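Local structure of transcriptional regulatory protein (Chlamydia trachomatis, 3Q7R) at residues Q43-E48 with V54-S59; V76-D81 with V89-R94. The protein binds a cis-acting element in its own promoter and may act as a global activator of transcription, its own included. All coordinates share one frame; numbering follows the deposited sequence.

Contact 1 of 2, residues Q43-E48 with V54-S59; sequences QQYKQE and VVCEYS
On one face of the parallel sheet of this CheY-like receiver domain, Y45, K46 and Q47 of the loop between strands 37-42 and 51-57 lie over V54 and C56, whose side chains point toward the loop from the middle strand. C56 presents its sulfur to the rim of the Y45 ring: SG lies 3.7 Å from CD1 of Y45 and 76° off the ring normal, a sulfur-aromatic contact made at the edge. The phenol reaches there because Y45 CG stands anti to the backbone N (chi1 175°). V54 splits its two methyls. CG1 lies 4.3 Å from Y45 CE1, oblique to the ring, and 3.7 Å from the carbonyl O of K46; CG2 meets CG of Q47 at 4.1 Å, the two side chains crossing nearly at right angles. Beyond CG the Q47 chain runs extended, and its NE2 makes a weak hydrogen bond of 3.0 Å to OH of Y45, while its OE1 accepts from the S74 backbone. Y45 also packs on V76 of the next strand and on P62 and I65. Across the interface the chemistry is thus largely apolar, with the K46 carbonyl as the polar atom touching the valine, whereas the polar ends of Y45 and Q47 are weakly bonded along the loop, which may help steady the ring above the strand.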
loop_
_atom_site.group_PDB
_atom_site.type_symbol
_atom_site.label_atom_id
_atom_site.label_comp_id
_atom_site.label_asym_id
_atom_site.label_seq_id
_atom_site.Cartn_x
_atom_site.Cartn_y
_atom_site.Cartn_z
ATOM N N GLN A 43 -11.844 -11.270 -14.909
ATOM C CA GLN A 43 -11.326 -10.286 -15.851
ATOM C C GLN A 43 -12.068 -8.979 -15.869
ATOM O O GLN A 43 -11.841 -8.176 -16.750
ATOM C CB GLN A 43 -11.261 -10.901 -17.283
ATOM C CG GLN A 43 -10.061 -11.819 -17.427
ATOM C CD GLN A 43 -10.196 -13.107 -16.683
ATOM O OE1 GLN A 43 -11.133 -13.897 -16.929
ATOM N NE2 GLN A 43 -9.205 -13.391 -15.818
ATOM N N GLN A 44 -13.015 -8.772 -14.943
ATOM C CA GLN A 44 -13.677 -7.476 -14.870
ATOM C C GLN A 44 -13.930 -7.147 -13.406
ATOM O O GLN A 44 -14.050 -8.041 -12.577
ATOM C CB GLN A 44 -15.013 -7.447 -15.644
ATOM C CG GLN A 44 -16.228 -8.162 -15.031
ATOM C CD GLN A 44 -16.287 -9.696 -15.249
ATOM O OE1 GLN A 44 -15.692 -10.220 -16.191
ATOM N NE2 GLN A 44 -17.022 -10.414 -14.374
ATOM N N TYR A 45 -13.901 -5.868 -13.081
ATOM C CA TYR A 45 -14.005 -5.509 -11.653
ATOM C C TYR A 45 -15.350 -5.982 -11.064
ATOM O O TYR A 45 -16.424 -5.767 -11.649
ATOM C CB TYR A 45 -13.873 -3.981 -11.451
ATOM C CG TYR A 45 -14.089 -3.624 -10.018
ATOM C CD1 TYR A 45 -13.089 -3.863 -9.080
ATOM C CD2 TYR A 45 -15.318 -3.153 -9.560
ATOM C CE1 TYR A 45 -13.256 -3.633 -7.717
ATOM C CE2 TYR A 45 -15.506 -2.943 -8.222
ATOM C CZ TYR A 45 -14.477 -3.153 -7.288
ATOM O OH TYR A 45 -14.688 -2.944 -5.916
ATOM N N LYS A 46 -15.242 -6.603 -9.909
ATOM C CA LYS A 46 -16.423 -6.943 -9.089
ATOM C C LYS A 46 -15.936 -7.254 -7.696
ATOM O O LYS A 46 -14.722 -7.234 -7.403
ATOM C CB LYS A 46 -17.146 -8.142 -9.693
ATOM C CG LYS A 46 -16.240 -9.367 -9.655
ATOM C CD LYS A 46 -16.837 -10.699 -10.264
ATOM C CE LYS A 46 -18.093 -11.127 -9.722
ATOM N NZ LYS A 46 -18.383 -12.539 -10.223
ATOM N N GLN A 47 -16.893 -7.490 -6.801
ATOM C CA GLN A 47 -16.589 -8.174 -5.557
ATOM C C GLN A 47 -17.460 -9.435 -5.514
ATOM O O GLN A 47 -18.321 -9.645 -6.386
ATOM C CB GLN A 47 -16.839 -7.303 -4.310
ATOM C CG GLN A 47 -16.184 -5.928 -4.486
ATOM C CD GLN A 47 -16.194 -5.113 -3.249
ATOM O OE1 GLN A 47 -17.055 -5.304 -2.374
ATOM N NE2 GLN A 47 -15.324 -4.109 -3.196
ATOM N N GLU A 48 -17.142 -10.307 -4.574
ATOM C CA GLU A 48 -17.923 -11.523 -4.325
ATOM C C GLU A 48 -18.231 -11.566 -2.842
ATOM O O GLU A 48 -17.525 -10.943 -2.050
ATOM C CB GLU A 48 -17.163 -12.779 -4.792
ATOM C CG GLU A 48 -17.125 -12.868 -6.293
ATOM C CD GLU A 48 -16.339 -14.017 -6.868
ATOM O OE1 GLU A 48 -15.669 -14.717 -6.105
ATOM O OE2 GLU A 48 -16.413 -14.206 -8.114
ATOM N N VAL A 54 -10.071 -7.739 -2.812
ATOM C CA VAL A 54 -10.007 -7.782 -4.280
ATOM C C VAL A 54 -8.750 -7.056 -4.716
ATOM O O VAL A 54 -8.530 -5.923 -4.300
ATOM C CB VAL A 54 -11.224 -7.078 -4.921
ATOM C CG1 VAL A 54 -11.104 -7.128 -6.460
ATOM C CG2 VAL A 54 -12.503 -7.811 -4.431
ATOM N N VAL A 55 -7.910 -7.713 -5.519
ATOM C CA VAL A 55 -6.650 -7.091 -6.005
ATOM C C VAL A 55 -6.968 -6.771 -7.446
ATOM O O VAL A 55 -7.272 -7.676 -8.210
ATOM C CB VAL A 55 -5.494 -8.080 -5.914
ATOM C CG1 VAL A 55 -4.237 -7.430 -6.498
ATOM C CG2 VAL A 55 -5.219 -8.431 -4.450
ATOM N N CYS A 56 -7.017 -5.472 -7.812
ATOM C CA CYS A 56 -7.514 -5.135 -9.156
ATOM C C CYS A 56 -6.494 -4.375 -9.977
ATOM O O CYS A 56 -5.953 -3.395 -9.489
ATOM C CB CYS A 56 -8.738 -4.217 -8.981
ATOM S SG CYS A 56 -9.643 -3.908 -10.529
ATOM N N GLU A 57 -6.261 -4.804 -11.214
ATOM C CA GLU A 57 -5.447 -4.007 -12.093
ATOM C C GLU A 57 -6.038 -2.598 -12.272
ATOM O O GLU A 57 -7.264 -2.429 -12.472
ATOM C CB GLU A 57 -5.453 -4.648 -13.483
ATOM C CG GLU A 57 -4.758 -5.996 -13.483
ATOM C CD GLU A 57 -3.263 -5.885 -13.371
ATOM O OE1 GLU A 57 -2.697 -4.771 -13.337
ATOM O OE2 GLU A 57 -2.607 -6.938 -13.243
ATOM N N TYR A 58 -5.173 -1.583 -12.259
ATOM C CA TYR A 58 -5.666 -0.234 -12.489
ATOM C C TYR A 58 -6.405 -0.144 -13.842
ATOM O O TYR A 58 -7.419 0.550 -13.974
ATOM C CB TYR A 58 -4.509 0.751 -12.430
ATOM C CG TYR A 58 -4.959 2.201 -12.584
ATOM C CD1 TYR A 58 -5.605 2.847 -11.511
ATOM C CD2 TYR A 58 -4.757 2.882 -13.768
ATOM C CE1 TYR A 58 -6.019 4.186 -11.640
ATOM C CE2 TYR A 58 -5.184 4.225 -13.906
ATOM C CZ TYR A 58 -5.780 4.844 -12.803
ATOM O OH TYR A 58 -6.189 6.183 -12.940
ATOM N N SER A 59 -5.887 -0.822 -14.868
ATOM C CA SER A 59 -6.590 -0.820 -16.137
ATOM C C SER A 59 -7.988 -1.420 -16.113
ATOM O O SER A 59 -8.733 -1.244 -17.109
ATOM C CB SER A 59 -5.786 -1.516 -17.235
ATOM O OG SER A 59 -4.550 -0.822 -17.525
#

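Contact 2 of 2, residues V76-D81 with V89-R94; sequences VLVLLD and VDLLDR
L91 of helix 85-93 points its isobutyl group toward V78 and L80, two residues on the same side of strand 75-80, and this one leucine carries the helix half of the contact. The close part is at CD1 of L91, which meets CD1 of L80 tip to tip at 3.5 Å and has CG1 of V78 4.0 Å away. Its other methyl, CD2, sits more easily against the valine, 4.2 Å from both CG1 and CG2 of V78. L80 turns about its first bond to -94°, well off a staggered value, as it brings CD1 to the meeting point. All three side chains are buried, yet the patch is small because they alone make it. They fill the gap between backbones whose nearest CA atoms, those of V78 and L91, are 8.4 Å apart. Exposed D93 marks the open side of the helix. Beside the contact, partly exposed D90 pairs with buried R94, NH1 of R94 giving OD2 of D90 a 3.0 Å bond at 157°, part of a salt bridge whose donor lies nearly along the carboxylate C-O axis. R94 NH2 also bonds the carbonyl O of I65. The contact joins two elements of a beta-alpha-beta unit completed by strand 97-100: L80 packs on I100, L92 touches W97 and Y98, and L61 also touches L91. Beyond the helix, L92 packs on L114 and V89 on S110 of the second subunit, and D93 OD1 is hydrogen-bonded to OG of that S110.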
loop_
_atom_site.group_PDB
_atom_site.type_symbol
_atom_site.label_atom_id
_atom_site.label_comp_id
_atom_site.label_asym_id
_atom_site.label_seq_id
_atom_site.Cartn_x
_atom_site.Cartn_y
_atom_site.Cartn_z
ATOM N N VAL A 76 -9.911 -3.285 -1.309
ATOM C CA VAL A 76 -9.344 -3.340 -2.687
ATOM C C VAL A 76 -7.906 -2.843 -2.728
ATOM O O VAL A 76 -7.618 -1.748 -2.215
ATOM C CB VAL A 76 -10.195 -2.510 -3.667
ATOM C CG1 VAL A 76 -9.528 -2.538 -5.060
ATOM C CG2 VAL A 76 -11.658 -3.075 -3.788
ATOM N N LEU A 77 -6.988 -3.652 -3.282
ATOM C CA LEU A 77 -5.607 -3.219 -3.488
ATOM C C LEU A 77 -5.431 -3.112 -4.983
ATOM O O LEU A 77 -5.823 -4.047 -5.709
ATOM C CB LEU A 77 -4.650 -4.311 -2.944
ATOM C CG LEU A 77 -3.144 -4.158 -3.258
ATOM C CD1 LEU A 77 -2.565 -2.975 -2.490
ATOM C CD2 LEU A 77 -2.417 -5.445 -2.836
ATOM N N VAL A 78 -4.830 -2.021 -5.440
ATOM C CA VAL A 78 -4.753 -1.751 -6.882
ATOM C C VAL A 78 -3.345 -2.013 -7.429
ATOM O O VAL A 78 -2.354 -1.709 -6.771
ATOM C CB VAL A 78 -5.172 -0.298 -7.136
ATOM C CG1 VAL A 78 -4.869 0.104 -8.572
ATOM C CG2 VAL A 78 -6.634 -0.107 -6.769
ATOM N N LEU A 79 -3.255 -2.618 -8.616
ATOM C CA LEU A 79 -1.963 -2.871 -9.252
ATOM C C LEU A 79 -1.785 -1.911 -10.423
ATOM O O LEU A 79 -2.598 -1.900 -11.353
ATOM C CB LEU A 79 -1.867 -4.292 -9.785
ATOM C CG LEU A 79 -2.214 -5.387 -8.786
ATOM C CD1 LEU A 79 -1.921 -6.788 -9.474
ATOM C CD2 LEU A 79 -1.393 -5.177 -7.482
ATOM N N LEU A 80 -0.733 -1.114 -10.375
ATOM C CA LEU A 80 -0.501 -0.064 -11.402
ATOM C C LEU A 80 0.654 -0.435 -12.325
ATOM O O LEU A 80 1.691 -0.887 -11.858
ATOM C CB LEU A 80 -0.066 1.258 -10.738
ATOM C CG LEU A 80 -1.197 2.198 -10.471
ATOM C CD1 LEU A 80 -0.775 3.279 -9.480
ATOM C CD2 LEU A 80 -1.582 2.903 -11.799
ATOM N N ASP A 81 0.520 -0.168 -13.617
ATOM C CA ASP A 81 1.667 -0.409 -14.521
ATOM C C ASP A 81 2.740 0.673 -14.414
ATOM O O ASP A 81 3.890 0.435 -14.848
ATOM C CB ASP A 81 1.215 -0.364 -15.986
ATOM C CG ASP A 81 0.344 -1.544 -16.393
ATOM O OD1 ASP A 81 0.397 -2.623 -15.778
ATOM O OD2 ASP A 81 -0.303 -1.437 -17.478
ATOM N N VAL A 89 -2.183 10.161 -6.551
ATOM C CA VAL A 89 -2.974 10.947 -5.577
ATOM C C VAL A 89 -4.466 10.601 -5.677
ATOM O O VAL A 89 -5.159 10.415 -4.631
ATOM C CB VAL A 89 -2.778 12.470 -5.825
ATOM C CG1 VAL A 89 -3.825 13.284 -5.034
ATOM C CG2 VAL A 89 -1.328 12.895 -5.472
ATOM N N ASP A 90 -4.977 10.475 -6.901
ATOM C CA ASP A 90 -6.408 10.137 -7.086
ATOM C C ASP A 90 -6.776 8.772 -6.458
ATOM O O ASP A 90 -7.810 8.664 -5.756
ATOM C CB ASP A 90 -6.758 10.163 -8.588
ATOM C CG ASP A 90 -8.192 9.776 -8.863
ATOM O OD1 ASP A 90 -9.090 10.577 -8.545
ATOM O OD2 ASP A 90 -8.392 8.677 -9.416
ATOM N N LEU A 91 -5.878 7.777 -6.624
ATOM C CA LEU A 91 -6.140 6.454 -6.016
ATOM C C LEU A 91 -6.199 6.569 -4.507
ATOM O O LEU A 91 -7.147 6.065 -3.862
ATOM C CB LEU A 91 -5.061 5.419 -6.358
ATOM C CG LEU A 91 -5.217 4.816 -7.762
ATOM C CD1 LEU A 91 -3.944 4.004 -8.084
ATOM C CD2 LEU A 91 -6.499 3.911 -7.909
ATOM N N LEU A 92 -5.219 7.254 -3.935
ATOM C CA LEU A 92 -5.139 7.325 -2.476
ATOM C C LEU A 92 -6.366 8.083 -1.918
ATOM O O LEU A 92 -6.961 7.705 -0.894
ATOM C CB LEU A 92 -3.856 8.021 -2.066
ATOM C CG LEU A 92 -2.577 7.227 -2.438
ATOM C CD1 LEU A 92 -1.345 8.186 -2.349
ATOM C CD2 LEU A 92 -2.370 5.980 -1.515
ATOM N N ASP A 93 -6.726 9.156 -2.608
ATOM C CA ASP A 93 -7.846 9.975 -2.140
ATOM C C ASP A 93 -9.179 9.230 -2.279
ATOM O O ASP A 93 -10.128 9.519 -1.522
ATOM C CB ASP A 93 -7.926 11.289 -2.932
ATOM C CG ASP A 93 -6.838 12.305 -2.532
ATOM O OD1 ASP A 93 -6.101 12.052 -1.571
ATOM O OD2 ASP A 93 -6.788 13.374 -3.212
ATOM N N ARG A 94 -9.257 8.287 -3.215
ATOM C CA ARG A 94 -10.437 7.458 -3.380
ATOM C C ARG A 94 -10.455 6.254 -2.427
ATOM O O ARG A 94 -11.403 5.485 -2.460
ATOM C CB ARG A 94 -10.553 6.964 -4.847
ATOM C CG ARG A 94 -10.975 8.099 -5.824
ATOM C CD ARG A 94 -10.538 7.741 -7.293
ATOM N NE ARG A 94 -11.191 6.542 -7.710
ATOM C CZ ARG A 94 -10.809 5.736 -8.689
ATOM N NH1 ARG A 94 -9.679 5.916 -9.437
ATOM N NH2 ARG A 94 -11.561 4.690 -8.928
#

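How the contacts relate
Contacts 1 and 2 both cover parts of one sheet, whose strands 51-57 and 75-80 are neighbours, and their centres are about 12 Å apart. A probable backbone hydrogen bond from C56 N to L77 O (2.8 Å) joins them, and the Y58 ring packs on L80, bridging toward the helix. Contact 1 is partly buried, a loop laid over the middle strand, and mixes sulfur, ring and methyl groups with polar ends nearby. Contact 2 is fully buried and purely aliphatic, a helix on the adjacent strand, with the D90-R94 salt bridge lying beside it rather than in it. Another subunit reaches the helix of contact 2, but none in the assembly touches contact 1.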